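PDB 6TFX: ABC transporter substrate-binding protein from Rhizobium radiobacter, which binds the opine mannopinic acid as the periplasmic solute-binding protein of an ABC importer and probably delivers it for uptake into the bacterium. Local coordinates for residues A[24-27]-A[28-32]; A[364-367]-A[368-371]; A[485-488]-A[489-492]; A[44-48]-A[49-53]; A[174-177]-A[178-182]. All coordinates share one frame; numbering follows the deposited sequence.

In the fold
Interactions 1 and 2 lie at the opine pocket, where the first turns of helices 26-35 and 367-374 meet the ligand with one backbone N-H, an arginine and two histidines; T25 packs against both histidines. Interaction 1 is the buried one, interaction 2 partly so, and each helix start is capped by a side chain, T25 in one and E366 in the other. Interactions 4 and 5 are surface turns built from serine, asparagine and glutamine bonds. Interaction 3, partly buried, is a threonine-rich turn near the C-terminus that touches interaction 4 through P44. The hairpin of interaction 5 packs V181 against L31 of interaction 1.

Interaction 1: A[24-27]-A[28-32]. With N72 ((2~{R})-2-[[(3~{R},4~{R},5~{S})-3,4,5,6-tetrakis(oxidanyl)-2-oxidanylidene-hexyl]amino]pentanedioic acid), chain C.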
loop_
_atom_site.group_PDB
_atom_site.type_symbol
_atom_site.label_atom_id
_atom_site.label_comp_id
_atom_site.label_asym_id
_atom_site.label_seq_id
_atom_site.Cartn_x
_atom_site.Cartn_y
_atom_site.Cartn_z
ATOM N N THR A 24 4.226 3.992 -4.875
ATOM C CA THR A 24 3.018 4.015 -4.041
ATOM C C THR A 24 1.858 3.212 -4.607
ATOM O O THR A 24 1.157 2.551 -3.843
ATOM C CB THR A 24 2.616 5.480 -3.829
ATOM O OG1 THR A 24 3.703 6.176 -3.203
ATOM C CG2 THR A 24 1.344 5.637 -2.999
ATOM N N THR A 25 1.641 3.268 -5.943
ATOM C CA THR A 25 0.529 2.498 -6.502
ATOM C C THR A 25 0.828 1.005 -6.323
ATOM O O THR A 25 2.005 0.607 -6.261
ATOM C CB THR A 25 0.330 2.823 -7.982
ATOM O OG1 THR A 25 1.452 2.338 -8.704
ATOM C CG2 THR A 25 0.131 4.340 -8.244
ATOM N N THR A 26 -0.220 0.169 -6.288
ATOM C CA THR A 26 0.032 -1.276 -6.147
ATOM C C THR A 26 0.968 -1.763 -7.273
ATOM O O THR A 26 1.888 -2.554 -7.006
ATOM C CB THR A 26 -1.290 -2.045 -6.215
ATOM O OG1 THR A 26 -2.018 -1.747 -5.029
ATOM C CG2 THR A 26 -1.074 -3.558 -6.273
ATOM N N SER A 27 0.743 -1.300 -8.516
ATOM C CA SER A 27 1.565 -1.783 -9.628
ATOM C C SER A 27 3.047 -1.425 -9.453
ATOM O O SER A 27 3.912 -2.279 -9.647
ATOM C CB SER A 27 1.048 -1.261 -10.958
ATOM O OG SER A 27 1.804 -1.870 -11.994
ATOM N N ASP A 28 3.339 -0.174 -9.075
ATOM C CA ASP A 28 4.753 0.212 -8.886
ATOM C C ASP A 28 5.339 -0.548 -7.688
ATOM O O ASP A 28 6.466 -1.040 -7.769
ATOM C CB ASP A 28 4.885 1.726 -8.682
ATOM C CG ASP A 28 4.748 2.596 -9.929
ATOM O OD1 ASP A 28 4.697 2.035 -11.069
ATOM O OD2 ASP A 28 4.709 3.837 -9.779
ATOM N N ARG A 29 4.555 -0.706 -6.580
ATOM C CA ARG A 29 5.067 -1.439 -5.411
ATOM C C ARG A 29 5.331 -2.920 -5.763
ATOM O O ARG A 29 6.246 -3.541 -5.199
ATOM C CB ARG A 29 4.077 -1.386 -4.242
ATOM C CG ARG A 29 3.922 0.001 -3.643
ATOM C CD ARG A 29 2.953 -0.115 -2.493
ATOM N NE ARG A 29 2.599 1.154 -1.851
ATOM C CZ ARG A 29 3.226 1.688 -0.806
ATOM N NH1 ARG A 29 4.340 1.134 -0.329
ATOM N NH2 ARG A 29 2.763 2.792 -0.245
ATOM N N THR A 30 4.483 -3.497 -6.645
ATOM C CA THR A 30 4.637 -4.908 -7.042
ATOM C C THR A 30 5.963 -5.074 -7.808
ATOM O O THR A 30 6.764 -5.936 -7.472
ATOM C CB THR A 30 3.462 -5.375 -7.897
ATOM O OG1 THR A 30 2.253 -5.228 -7.149
ATOM C CG2 THR A 30 3.608 -6.853 -8.325
ATOM N N LEU A 31 6.207 -4.216 -8.811
ATOM C CA LEU A 31 7.449 -4.276 -9.574
ATOM C C LEU A 31 8.650 -4.096 -8.649
ATOM O O LEU A 31 9.596 -4.871 -8.727
ATOM C CB LEU A 31 7.428 -3.194 -10.659
ATOM C CG LEU A 31 6.485 -3.528 -11.821
ATOM C CD1 LEU A 31 6.258 -2.291 -12.729
ATOM C CD2 LEU A 31 7.040 -4.665 -12.674
ATOM N N VAL A 32 8.595 -3.104 -7.730
ATOM C CA VAL A 32 9.675 -2.866 -6.770
ATOM C C VAL A 32 9.978 -4.135 -5.947
ATOM O O VAL A 32 11.148 -4.451 -5.710
ATOM C CB VAL A 32 9.282 -1.639 -5.909
ATOM C CG1 VAL A 32 9.990 -1.603 -4.567
ATOM C CG2 VAL A 32 9.534 -0.357 -6.707
HETATM O OAB N72 C . -12.245 -1.672 -4.770
HETATM C CAF N72 C . -11.248 -0.963 -4.008
HETATM C CAG N72 C . -9.874 -0.697 -4.711
HETATM O OAC N72 C . -9.676 -1.475 -5.847
HETATM C CAH N72 C . -8.746 -0.563 -3.685
HETATM O OAM N72 C . -8.898 -0.968 -2.379
HETATM C CAI N72 C . -7.293 -0.996 -3.677
HETATM O OAD N72 C . -7.121 -2.177 -4.428
HETATM C CAJ N72 C . -6.353 0.156 -3.934
HETATM O OAE N72 C . -6.748 1.318 -3.659
HETATM C CAK N72 C . -4.961 -0.099 -4.579
HETATM N N N72 C . -3.897 0.139 -3.634
HETATM C CA N72 C . -2.956 1.181 -3.806
HETATM C C N72 C . -3.238 2.243 -4.833
HETATM O O N72 C . -3.826 3.394 -4.773
HETATM C CB N72 C . -2.482 1.680 -2.438
HETATM C CG N72 C . -1.909 3.092 -2.308
HETATM C CD N72 C . -0.896 3.233 -1.170
HETATM O OE1 N72 C . -0.167 2.257 -0.797
HETATM O OE2 N72 C . -0.780 4.347 -0.613
HETATM O OXT N72 C . -2.685 1.780 -5.848
HETATM O O HOH W 1 3.624 4.927 -7.541
HETATM O O HOH W 2 3.328 0.283 -12.653
#
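The backbone runs from loop into helix at T26, with T25 as N-cap: T25 O takes the R29 N-H at 2.9 Å, and the next turn follows with L31 N to S27 O. T25 OG1, placed between its own backbone N and carbonyl carbon (chi1 68°), accepts from D28 N at 3.2 Å. One residue on, T26 O is gripped twice by T30, through its N and through OG1 at 2.7 Å, the hydroxyl lying above the carbonyl plane. R29 reaches back with its chain extended from CG to NE. Its NE donates to T24 O at 2.8 Å, again from above the carbonyl plane, which fixes the guanidinium beside the ligand; NE and NH2 both make weak bonds to N72 OE1, the latter at 3.0 Å. T26 N meets N72 OXT at 3.0 Å, so the N-terminal turn probably steadies the negative charge of the opine. D28 is held by waters to T24 N and S27 OG and by T16 and T17. R29 NH1 is bonded to S143, S27 OG to Y201 of strand 198-203, T25 packs on helix 367-374, and L31 rests on strand 180-185.

Interaction 2: A[364-367]-A[368-371]. With N72 ((2~{R})-2-[[(3~{R},4~{R},5~{S})-3,4,5,6-tetrakis(oxidanyl)-2-oxidanylidene-hexyl]amino]pentanedioic acid), chain C.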
loop_
_atom_site.group_PDB
_atom_site.type_symbol
_atom_site.label_atom_id
_atom_site.label_comp_id
_atom_site.label_asym_id
_atom_site.label_seq_id
_atom_site.Cartn_x
_atom_site.Cartn_y
_atom_site.Cartn_z
ATOM N N PRO A 364 -13.225 11.390 -13.688
ATOM C CA PRO A 364 -12.259 10.276 -13.778
ATOM C C PRO A 364 -10.870 10.700 -14.213
ATOM O O PRO A 364 -10.705 11.520 -15.128
ATOM C CB PRO A 364 -12.893 9.315 -14.802
ATOM C CG PRO A 364 -14.280 9.825 -15.041
ATOM C CD PRO A 364 -14.219 11.306 -14.780
ATOM N N VAL A 365 -9.864 10.169 -13.523
ATOM C CA VAL A 365 -8.472 10.478 -13.838
ATOM C C VAL A 365 -7.650 9.173 -13.763
ATOM O O VAL A 365 -7.871 8.365 -12.836
ATOM C CB VAL A 365 -7.912 11.581 -12.874
ATOM C CG1 VAL A 365 -6.421 11.792 -13.079
ATOM C CG2 VAL A 365 -8.633 12.918 -13.070
ATOM N N GLU A 366 -6.692 8.965 -14.712
ATOM C CA GLU A 366 -5.811 7.806 -14.689
ATOM C C GLU A 366 -5.199 7.700 -13.279
ATOM O O GLU A 366 -4.839 8.732 -12.675
ATOM C CB GLU A 366 -4.711 7.920 -15.757
ATOM C CG GLU A 366 -3.778 6.720 -15.802
ATOM C CD GLU A 366 -2.598 6.824 -14.853
ATOM O OE1 GLU A 366 -2.087 7.953 -14.666
ATOM O OE2 GLU A 366 -2.180 5.777 -14.301
ATOM N N HIS A 367 -5.100 6.470 -12.772
ATOM C CA HIS A 367 -4.715 6.209 -11.374
ATOM C C HIS A 367 -3.458 6.964 -10.889
ATOM O O HIS A 367 -3.504 7.606 -9.826
ATOM C CB HIS A 367 -4.564 4.694 -11.159
ATOM C CG HIS A 367 -4.386 4.262 -9.733
ATOM N ND1 HIS A 367 -5.347 4.539 -8.769
ATOM C CD2 HIS A 367 -3.403 3.516 -9.164
ATOM C CE1 HIS A 367 -4.916 3.974 -7.650
ATOM N NE2 HIS A 367 -3.729 3.384 -7.825
ATOM N N ALA A 368 -2.321 6.846 -11.614
ATOM C CA ALA A 368 -1.095 7.507 -11.139
ATOM C C ALA A 368 -1.230 9.036 -11.147
ATOM O O ALA A 368 -0.761 9.702 -10.202
ATOM C CB ALA A 368 0.089 7.074 -11.974
ATOM N N ALA A 369 -1.907 9.589 -12.179
ATOM C CA ALA A 369 -2.152 11.038 -12.260
ATOM C C ALA A 369 -3.064 11.476 -11.107
ATOM O O ALA A 369 -2.898 12.573 -10.562
ATOM C CB ALA A 369 -2.814 11.382 -13.588
ATOM N N TRP A 370 -4.078 10.631 -10.777
ATOM C CA TRP A 370 -5.009 10.906 -9.683
ATOM C C TRP A 370 -4.215 10.974 -8.352
ATOM O O TRP A 370 -4.429 11.904 -7.577
ATOM C CB TRP A 370 -6.063 9.804 -9.638
ATOM C CG TRP A 370 -6.919 9.803 -8.408
ATOM C CD1 TRP A 370 -7.994 10.607 -8.140
ATOM C CD2 TRP A 370 -6.773 8.931 -7.286
ATOM N NE1 TRP A 370 -8.547 10.267 -6.923
ATOM C CE2 TRP A 370 -7.825 9.229 -6.382
ATOM C CE3 TRP A 370 -5.872 7.897 -6.970
ATOM C CZ2 TRP A 370 -7.988 8.539 -5.166
ATOM C CZ3 TRP A 370 -6.064 7.176 -5.804
ATOM C CH2 TRP A 370 -7.091 7.522 -4.893
ATOM N N HIS A 371 -3.273 10.031 -8.130
ATOM C CA HIS A 371 -2.418 10.043 -6.932
ATOM C C HIS A 371 -1.679 11.379 -6.810
ATOM O O HIS A 371 -1.504 11.874 -5.710
ATOM C CB HIS A 371 -1.377 8.901 -6.989
ATOM C CG HIS A 371 -1.847 7.655 -6.329
ATOM N ND1 HIS A 371 -1.764 7.500 -4.954
ATOM C CD2 HIS A 371 -2.423 6.549 -6.859
ATOM C CE1 HIS A 371 -2.276 6.298 -4.691
ATOM N NE2 HIS A 371 -2.685 5.692 -5.798
HETATM O OAB N72 C . -12.245 -1.672 -4.770
HETATM C CAF N72 C . -11.248 -0.963 -4.008
HETATM C CAG N72 C . -9.874 -0.697 -4.711
HETATM O OAC N72 C . -9.676 -1.475 -5.847
HETATM C CAH N72 C . -8.746 -0.563 -3.685
HETATM O OAM N72 C . -8.898 -0.968 -2.379
HETATM C CAI N72 C . -7.293 -0.996 -3.677
HETATM O OAD N72 C . -7.121 -2.177 -4.428
HETATM C CAJ N72 C . -6.353 0.156 -3.934
HETATM O OAE N72 C . -6.748 1.318 -3.659
HETATM C CAK N72 C . -4.961 -0.099 -4.579
HETATM N N N72 C . -3.897 0.139 -3.634
HETATM C CA N72 C . -2.956 1.181 -3.806
HETATM C C N72 C . -3.238 2.243 -4.833
HETATM O O N72 C . -3.826 3.394 -4.773
HETATM C CB N72 C . -2.482 1.680 -2.438
HETATM C CG N72 C . -1.909 3.092 -2.308
HETATM C CD N72 C . -0.896 3.233 -1.170
HETATM O OE1 N72 C . -0.167 2.257 -0.797
HETATM O OE2 N72 C . -0.780 4.347 -0.613
HETATM O OXT N72 C . -2.685 1.780 -5.848
#
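H367 crosses to the helical turn that follows it, and its ring can be traced outward from CB, which sits beside A368 N. With CG anti to the backbone N (chi1 -171°), the ring leaves the helix start and heads for the ligand. H371 CD2 stands over one face of the ring, toward its rim, 3.9 Å from H367 CD2. On the other branch ND1 comes 3.8 Å from W370 CE3, in a pairing whose planes are near parallel but slid so far apart that the rings barely overlap; the same nitrogen is bonded to S337. CE1 passes 3.4 Å from H371 NE2. At the tip, NE2 donates to N72 OXT at 2.8 Å, in a bond of 161°. H371 turns its edge toward the face of H367, a T-shaped pair with planes at 86°, and its own NE2 donates to N72 O at 2.8 Å. The two histidines thus hold both oxygens of one ligand carboxylate, and R375, bonded to H371 ND1, would help orient the second. Behind them E366 is the N-cap: its carboxylate takes A368 N on OE2 and A369 N on OE1, at 3.0 Å for the latter, both met from above its plane. V365 CG1 packs on A369 CB and W370 CB. E366 alone separates strand 358-365 from helix 367-374, with V365 and W370 against the parallel neighbour strand 330-337.

Interaction 3: A[485-488]-A[489-492]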
loop_
_atom_site.group_PDB
_atom_site.type_symbol
_atom_site.label_atom_id
_atom_site.label_comp_id
_atom_site.label_asym_id
_atom_site.label_seq_id
_atom_site.Cartn_x
_atom_site.Cartn_y
_atom_site.Cartn_z
ATOM N N LEU A 485 4.031 -12.302 -5.079
ATOM C CA LEU A 485 5.463 -12.102 -4.962
ATOM C C LEU A 485 6.108 -13.172 -5.837
ATOM O O LEU A 485 5.958 -14.376 -5.575
ATOM C CB LEU A 485 5.947 -12.243 -3.501
ATOM C CG LEU A 485 7.447 -12.037 -3.283
ATOM C CD1 LEU A 485 7.841 -10.562 -3.458
ATOM C CD2 LEU A 485 7.868 -12.545 -1.919
ATOM N N ILE A 486 6.813 -12.724 -6.879
ATOM C CA ILE A 486 7.550 -13.618 -7.772
ATOM C C ILE A 486 9.000 -13.578 -7.285
ATOM O O ILE A 486 9.569 -12.504 -7.075
ATOM C CB ILE A 486 7.392 -13.226 -9.263
ATOM C CG1 ILE A 486 5.885 -13.255 -9.640
ATOM C CG2 ILE A 486 8.204 -14.175 -10.153
ATOM C CD1 ILE A 486 5.588 -12.584 -10.900
ATOM N N THR A 487 9.561 -14.764 -7.031
ATOM C CA THR A 487 10.911 -14.873 -6.493
ATOM C C THR A 487 11.732 -15.832 -7.349
ATOM O O THR A 487 11.263 -16.327 -8.390
ATOM C CB THR A 487 10.895 -15.404 -5.032
ATOM O OG1 THR A 487 10.567 -16.786 -5.055
ATOM C CG2 THR A 487 9.939 -14.628 -4.095
ATOM N N GLU A 488 12.946 -16.150 -6.872
ATOM C CA GLU A 488 13.805 -17.137 -7.546
ATOM C C GLU A 488 13.179 -18.559 -7.435
ATOM O O GLU A 488 13.620 -19.480 -8.122
ATOM C CB GLU A 488 15.238 -17.105 -6.954
ATOM C CG GLU A 488 15.424 -17.782 -5.594
ATOM C CD GLU A 488 14.898 -17.047 -4.378
ATOM O OE1 GLU A 488 14.320 -15.947 -4.528
ATOM O OE2 GLU A 488 15.086 -17.570 -3.259
ATOM N N GLN A 489 12.189 -18.739 -6.538
ATOM C CA GLN A 489 11.549 -20.048 -6.307
ATOM C C GLN A 489 10.363 -20.306 -7.259
ATOM O O GLN A 489 9.934 -21.442 -7.402
ATOM C CB GLN A 489 11.028 -20.148 -4.857
ATOM C CG GLN A 489 12.002 -19.760 -3.742
ATOM C CD GLN A 489 11.247 -19.197 -2.537
ATOM O OE1 GLN A 489 10.893 -19.938 -1.613
ATOM N NE2 GLN A 489 10.963 -17.876 -2.514
ATOM N N THR A 490 9.771 -19.242 -7.823
ATOM C CA THR A 490 8.593 -19.360 -8.693
ATOM C C THR A 490 8.906 -20.260 -9.894
ATOM O O THR A 490 9.955 -20.126 -10.523
ATOM C CB THR A 490 8.155 -17.989 -9.169
ATOM O OG1 THR A 490 8.145 -17.119 -8.035
ATOM C CG2 THR A 490 6.770 -18.021 -9.838
ATOM N N TYR A 491 7.992 -21.164 -10.219
ATOM C CA TYR A 491 8.267 -22.115 -11.293
ATOM C C TYR A 491 6.997 -22.557 -12.025
ATOM O O TYR A 491 5.899 -22.398 -11.501
ATOM C CB TYR A 491 8.968 -23.356 -10.667
ATOM C CG TYR A 491 8.066 -24.138 -9.736
ATOM C CD1 TYR A 491 7.913 -23.766 -8.404
ATOM C CD2 TYR A 491 7.332 -25.230 -10.195
ATOM C CE1 TYR A 491 7.033 -24.436 -7.560
ATOM C CE2 TYR A 491 6.458 -25.920 -9.352
ATOM C CZ TYR A 491 6.315 -25.518 -8.031
ATOM O OH TYR A 491 5.460 -26.165 -7.162
ATOM N N PHE A 492 7.177 -23.225 -13.186
ATOM C CA PHE A 492 6.094 -23.832 -13.947
ATOM C C PHE A 492 6.255 -25.362 -13.877
ATOM O O PHE A 492 7.377 -25.873 -13.826
ATOM C CB PHE A 492 6.121 -23.385 -15.416
ATOM C CG PHE A 492 5.570 -22.001 -15.606
ATOM C CD1 PHE A 492 4.201 -21.767 -15.550
ATOM C CD2 PHE A 492 6.418 -20.922 -15.830
ATOM C CE1 PHE A 492 3.691 -20.475 -15.707
ATOM C CE2 PHE A 492 5.901 -19.635 -16.024
ATOM C CZ PHE A 492 4.543 -19.424 -15.956
HETATM O O HOH W 3 6.389 -17.041 -6.207
HETATM O O HOH W 4 11.869 -18.135 -10.455
#
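Two N-H donors of Q489, from backbone and side chain, converge on T487 OG1. That hydroxyl is tucked over its own backbone (chi1 73°), and there it accepts from Q489 N at 2.9 Å and from Q489 NE2 at 2.8 Å, the extended Q489 side chain reaching it with the hydroxyl 29° out of the amide plane. E488 runs beside Q489 in the same direction, its carboxylate plane 28° from the amide plane and OE2 3.8 Å from Q489 CG. These residues form a type I beta turn from T487 to T490, whose closing bond, T490 N to T487 O, is weak at 3.3 Å. T490 adds a second bond across the turn: its OG1 accepts from T487 N at 2.9 Å, nearly straight, so hydroxyls at both ends of the turn serve as acceptors for its backbone. The T490 side chain crosses that of I486 at an angle, with I486 CG2 3.6 Å from OG1. One water links L485 O to T490 OG1, and another donates to T487 O and T490 O. The chain then enters strand 491-492, which pairs with strand 470-471, while I486 faces M8 of strand 5-10.

Interaction 4: A[44-48]-A[49-53]; sequences PGSAN and PSSIE
An ST turn at S46 leads into a short 3-10 segment, 49-51, within the surface loop between strands 40-41 and 53-54, where S46 and N48 face S50 and S51. In the ST turn, S46 OG accepts from N48 N at 3.0 Å. N48 then holds the start of the 3-10 turn with two oxygens. Its side chain, which a chi1 of -162° swings away from its own N-H, folds forward so that OD1 accepts from S50 N at 2.9 Å, in a bond of 168° tilted from the amide carbonyl plane. Its backbone O is taken twice by S51: S51 N arrives from above the carbonyl plane, 2.9 Å from N48 O, and S51 OG comes nearly head-on to the same oxygen at 2.8 Å. S51 OG also accepts from A43 N, which ties the turn back to the chain just ahead of P44. G45 adopts a positive phi, and its backbone is bonded to K477 and G478, linking the loop to the C-terminal part of the chain. P44 packs on F474 and L485, and across the loop its ring meets the E53 side chain at about a right angle. E53 OE2 forms a salt bridge with R41 and also lies 3.9 Å from P44 CD.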
loop_
_atom_site.group_PDB
_atom_site.type_symbol
_atom_site.label_atom_id
_atom_site.label_comp_id
_atom_site.label_asym_id
_atom_site.label_seq_id
_atom_site.Cartn_x
_atom_site.Cartn_y
_atom_site.Cartn_z
ATOM N N PRO A 44 8.667 -14.924 2.220
ATOM C CA PRO A 44 7.858 -14.990 0.989
ATOM C C PRO A 44 6.505 -15.653 1.284
ATOM O O PRO A 44 6.439 -16.724 1.924
ATOM C CB PRO A 44 8.716 -15.840 0.054
ATOM C CG PRO A 44 10.145 -15.549 0.515
ATOM C CD PRO A 44 10.010 -15.505 2.026
ATOM N N GLY A 45 5.441 -14.979 0.861
ATOM C CA GLY A 45 4.080 -15.448 1.088
ATOM C C GLY A 45 3.441 -14.985 2.383
ATOM O O GLY A 45 2.288 -15.332 2.658
ATOM N N SER A 46 4.155 -14.171 3.177
ATOM C CA SER A 46 3.611 -13.595 4.404
ATOM C C SER A 46 3.628 -12.065 4.361
ATOM O O SER A 46 4.587 -11.463 3.847
ATOM C CB SER A 46 4.391 -14.048 5.631
ATOM O OG SER A 46 3.827 -13.485 6.814
ATOM N N ALA A 47 2.567 -11.443 4.929
ATOM C CA ALA A 47 2.501 -9.991 5.085
ATOM C C ALA A 47 2.603 -9.687 6.579
ATOM O O ALA A 47 2.346 -8.553 6.976
ATOM C CB ALA A 47 1.181 -9.442 4.547
ATOM N N ASN A 48 2.940 -10.696 7.405
ATOM C CA ASN A 48 3.004 -10.471 8.846
ATOM C C ASN A 48 4.435 -10.159 9.287
ATOM O O ASN A 48 5.334 -10.971 9.017
ATOM C CB ASN A 48 2.480 -11.693 9.612
ATOM C CG ASN A 48 2.126 -11.383 11.049
ATOM O OD1 ASN A 48 2.858 -10.684 11.753
ATOM N ND2 ASN A 48 0.986 -11.885 11.516
ATOM N N PRO A 49 4.667 -9.023 9.998
ATOM C CA PRO A 49 6.038 -8.733 10.489
ATOM C C PRO A 49 6.597 -9.839 11.384
ATOM O O PRO A 49 7.820 -9.924 11.537
ATOM C CB PRO A 49 5.876 -7.417 11.267
ATOM C CG PRO A 49 4.679 -6.759 10.613
ATOM C CD PRO A 49 3.739 -7.921 10.334
ATOM N N SER A 50 5.727 -10.723 11.941
ATOM C CA SER A 50 6.207 -11.841 12.764
ATOM C C SER A 50 7.153 -12.751 11.965
ATOM O O SER A 50 8.006 -13.434 12.540
ATOM C CB SER A 50 5.034 -12.693 13.238
ATOM O OG SER A 50 4.379 -13.327 12.142
ATOM N N SER A 51 6.974 -12.774 10.633
ATOM C CA SER A 51 7.738 -13.661 9.749
ATOM C C SER A 51 9.111 -13.109 9.320
ATOM O O SER A 51 9.808 -13.780 8.561
ATOM C CB SER A 51 6.916 -13.931 8.491
ATOM O OG SER A 51 6.948 -12.802 7.637
ATOM N N ILE A 52 9.449 -11.879 9.715
ATOM C CA ILE A 52 10.655 -11.223 9.201
ATOM C C ILE A 52 11.896 -12.061 9.448
ATOM O O ILE A 52 12.078 -12.643 10.528
ATOM C CB ILE A 52 10.753 -9.768 9.695
ATOM C CG1 ILE A 52 9.690 -8.931 8.935
ATOM C CG2 ILE A 52 12.148 -9.190 9.443
ATOM C CD1 ILE A 52 9.383 -7.560 9.499
ATOM N N GLU A 53 12.715 -12.176 8.381
ATOM C CA GLU A 53 13.913 -13.021 8.363
ATOM C C GLU A 53 15.074 -12.290 7.655
ATOM O O GLU A 53 14.861 -11.261 7.015
ATOM C CB GLU A 53 13.607 -14.346 7.632
ATOM C CG GLU A 53 13.028 -14.182 6.232
ATOM C CD GLU A 53 12.727 -15.448 5.441
ATOM O OE1 GLU A 53 12.052 -16.363 5.970
ATOM O OE2 GLU A 53 13.155 -15.512 4.267
#

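Interaction 5: A[174-177]-A[178-182]; sequences SIQP and GQSVT
Q176 meets S180 and T182 through one amide nitrogen. NE2 donates to S180 OG at 3.0 Å, with the hydroxyl in the amide plane, and makes a weak bond to T182 OG1 at 3.1 Å. The other end of the amide is held too: S174 OG donates to Q176 OE1 at 2.7 Å, in the carbonyl plane and on a lone pair, so the rotation of the amide is set from both ends. A bend at chi2 (64°) lays the chain back over the strand pair and turns the amide toward the S180 and T182 hydroxyls. The backbones form an antiparallel ladder. S174 with T182 and Q176 with S180 are hydrogen-bonded pairs, with T182 N to S174 O at 2.9 Å and Q176 N to S180 O at 2.8 Å, while I175 and V181 form a non-hydrogen-bonded pair on the other face, CG1 to CG1 at 4.2 Å. At the turn, Q176 O accepts from both S180 N and Q179 N, a classic beta bulge, and G178 bends the chain with a positive phi. The hairpin joins strands 170-176 and 180-185 of the large mixed sheet, where V181 packs on F203 of strand 198-203 and touches L31 of helix 26-35.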
loop_
_atom_site.group_PDB
_atom_site.type_symbol
_atom_site.label_atom_id
_atom_site.label_comp_id
_atom_site.label_asym_id
_atom_site.label_seq_id
_atom_site.Cartn_x
_atom_site.Cartn_y
_atom_site.Cartn_z
ATOM N N SER A 174 13.749 -3.711 -19.993
ATOM C CA SER A 174 13.172 -2.623 -20.783
ATOM C C SER A 174 11.743 -2.309 -20.355
ATOM O O SER A 174 11.048 -3.168 -19.782
ATOM C CB SER A 174 13.185 -2.992 -22.264
ATOM O OG SER A 174 12.416 -4.153 -22.535
ATOM N N ILE A 175 11.293 -1.071 -20.667
ATOM C CA ILE A 175 9.920 -0.647 -20.437
ATOM C C ILE A 175 9.375 -0.256 -21.803
ATOM O O ILE A 175 10.048 0.468 -22.545
ATOM C CB ILE A 175 9.809 0.506 -19.405
ATOM C CG1 ILE A 175 10.365 0.073 -18.014
ATOM C CG2 ILE A 175 8.349 1.016 -19.289
ATOM C CD1 ILE A 175 10.619 1.241 -17.014
ATOM N N GLN A 176 8.188 -0.772 -22.155
ATOM C CA GLN A 176 7.482 -0.441 -23.397
ATOM C C GLN A 176 6.347 0.450 -22.838
ATOM O O GLN A 176 5.376 -0.092 -22.288
ATOM C CB GLN A 176 6.943 -1.731 -24.074
ATOM C CG GLN A 176 8.017 -2.681 -24.651
ATOM C CD GLN A 176 8.983 -3.329 -23.662
ATOM O OE1 GLN A 176 10.206 -3.189 -23.785
ATOM N NE2 GLN A 176 8.480 -4.062 -22.663
ATOM N N PRO A 177 6.517 1.809 -22.824
ATOM C CA PRO A 177 5.540 2.681 -22.138
ATOM C C PRO A 177 4.070 2.419 -22.455
ATOM O O PRO A 177 3.695 2.296 -23.617
ATOM C CB PRO A 177 5.976 4.097 -22.546
ATOM C CG PRO A 177 7.429 3.977 -22.792
ATOM C CD PRO A 177 7.627 2.608 -23.400
ATOM N N GLY A 178 3.284 2.255 -21.398
ATOM C CA GLY A 178 1.857 1.972 -21.508
ATOM C C GLY A 178 1.503 0.588 -22.022
ATOM O O GLY A 178 0.323 0.286 -22.194
ATOM N N GLN A 179 2.500 -0.283 -22.252
ATOM C CA GLN A 179 2.232 -1.637 -22.763
ATOM C C GLN A 179 2.729 -2.714 -21.802
ATOM O O GLN A 179 1.962 -3.617 -21.440
ATOM C CB GLN A 179 2.866 -1.854 -24.153
ATOM C CG GLN A 179 2.335 -0.906 -25.227
ATOM C CD GLN A 179 2.757 -1.324 -26.617
ATOM O OE1 GLN A 179 2.228 -2.288 -27.180
ATOM N NE2 GLN A 179 3.704 -0.608 -27.216
ATOM N N SER A 180 4.017 -2.639 -21.415
ATOM C CA SER A 180 4.613 -3.646 -20.540
ATOM C C SER A 180 5.971 -3.293 -19.975
ATOM O O SER A 180 6.643 -2.389 -20.464
ATOM C CB SER A 180 4.747 -4.978 -21.283
ATOM O OG SER A 180 5.634 -4.921 -22.395
ATOM N N VAL A 181 6.387 -4.056 -18.958
ATOM C CA VAL A 181 7.729 -4.032 -18.411
ATOM C C VAL A 181 8.278 -5.429 -18.653
ATOM O O VAL A 181 7.596 -6.420 -18.354
ATOM C CB VAL A 181 7.793 -3.681 -16.907
ATOM C CG1 VAL A 181 9.234 -3.650 -16.421
ATOM C CG2 VAL A 181 7.110 -2.357 -16.631
ATOM N N THR A 182 9.504 -5.513 -19.196
ATOM C CA THR A 182 10.160 -6.788 -19.393
ATOM C C THR A 182 11.193 -6.912 -18.317
ATOM O O THR A 182 12.124 -6.091 -18.241
ATOM C CB THR A 182 10.825 -6.904 -20.792
ATOM O OG1 THR A 182 9.830 -6.678 -21.789
ATOM C CG2 THR A 182 11.472 -8.297 -21.023
#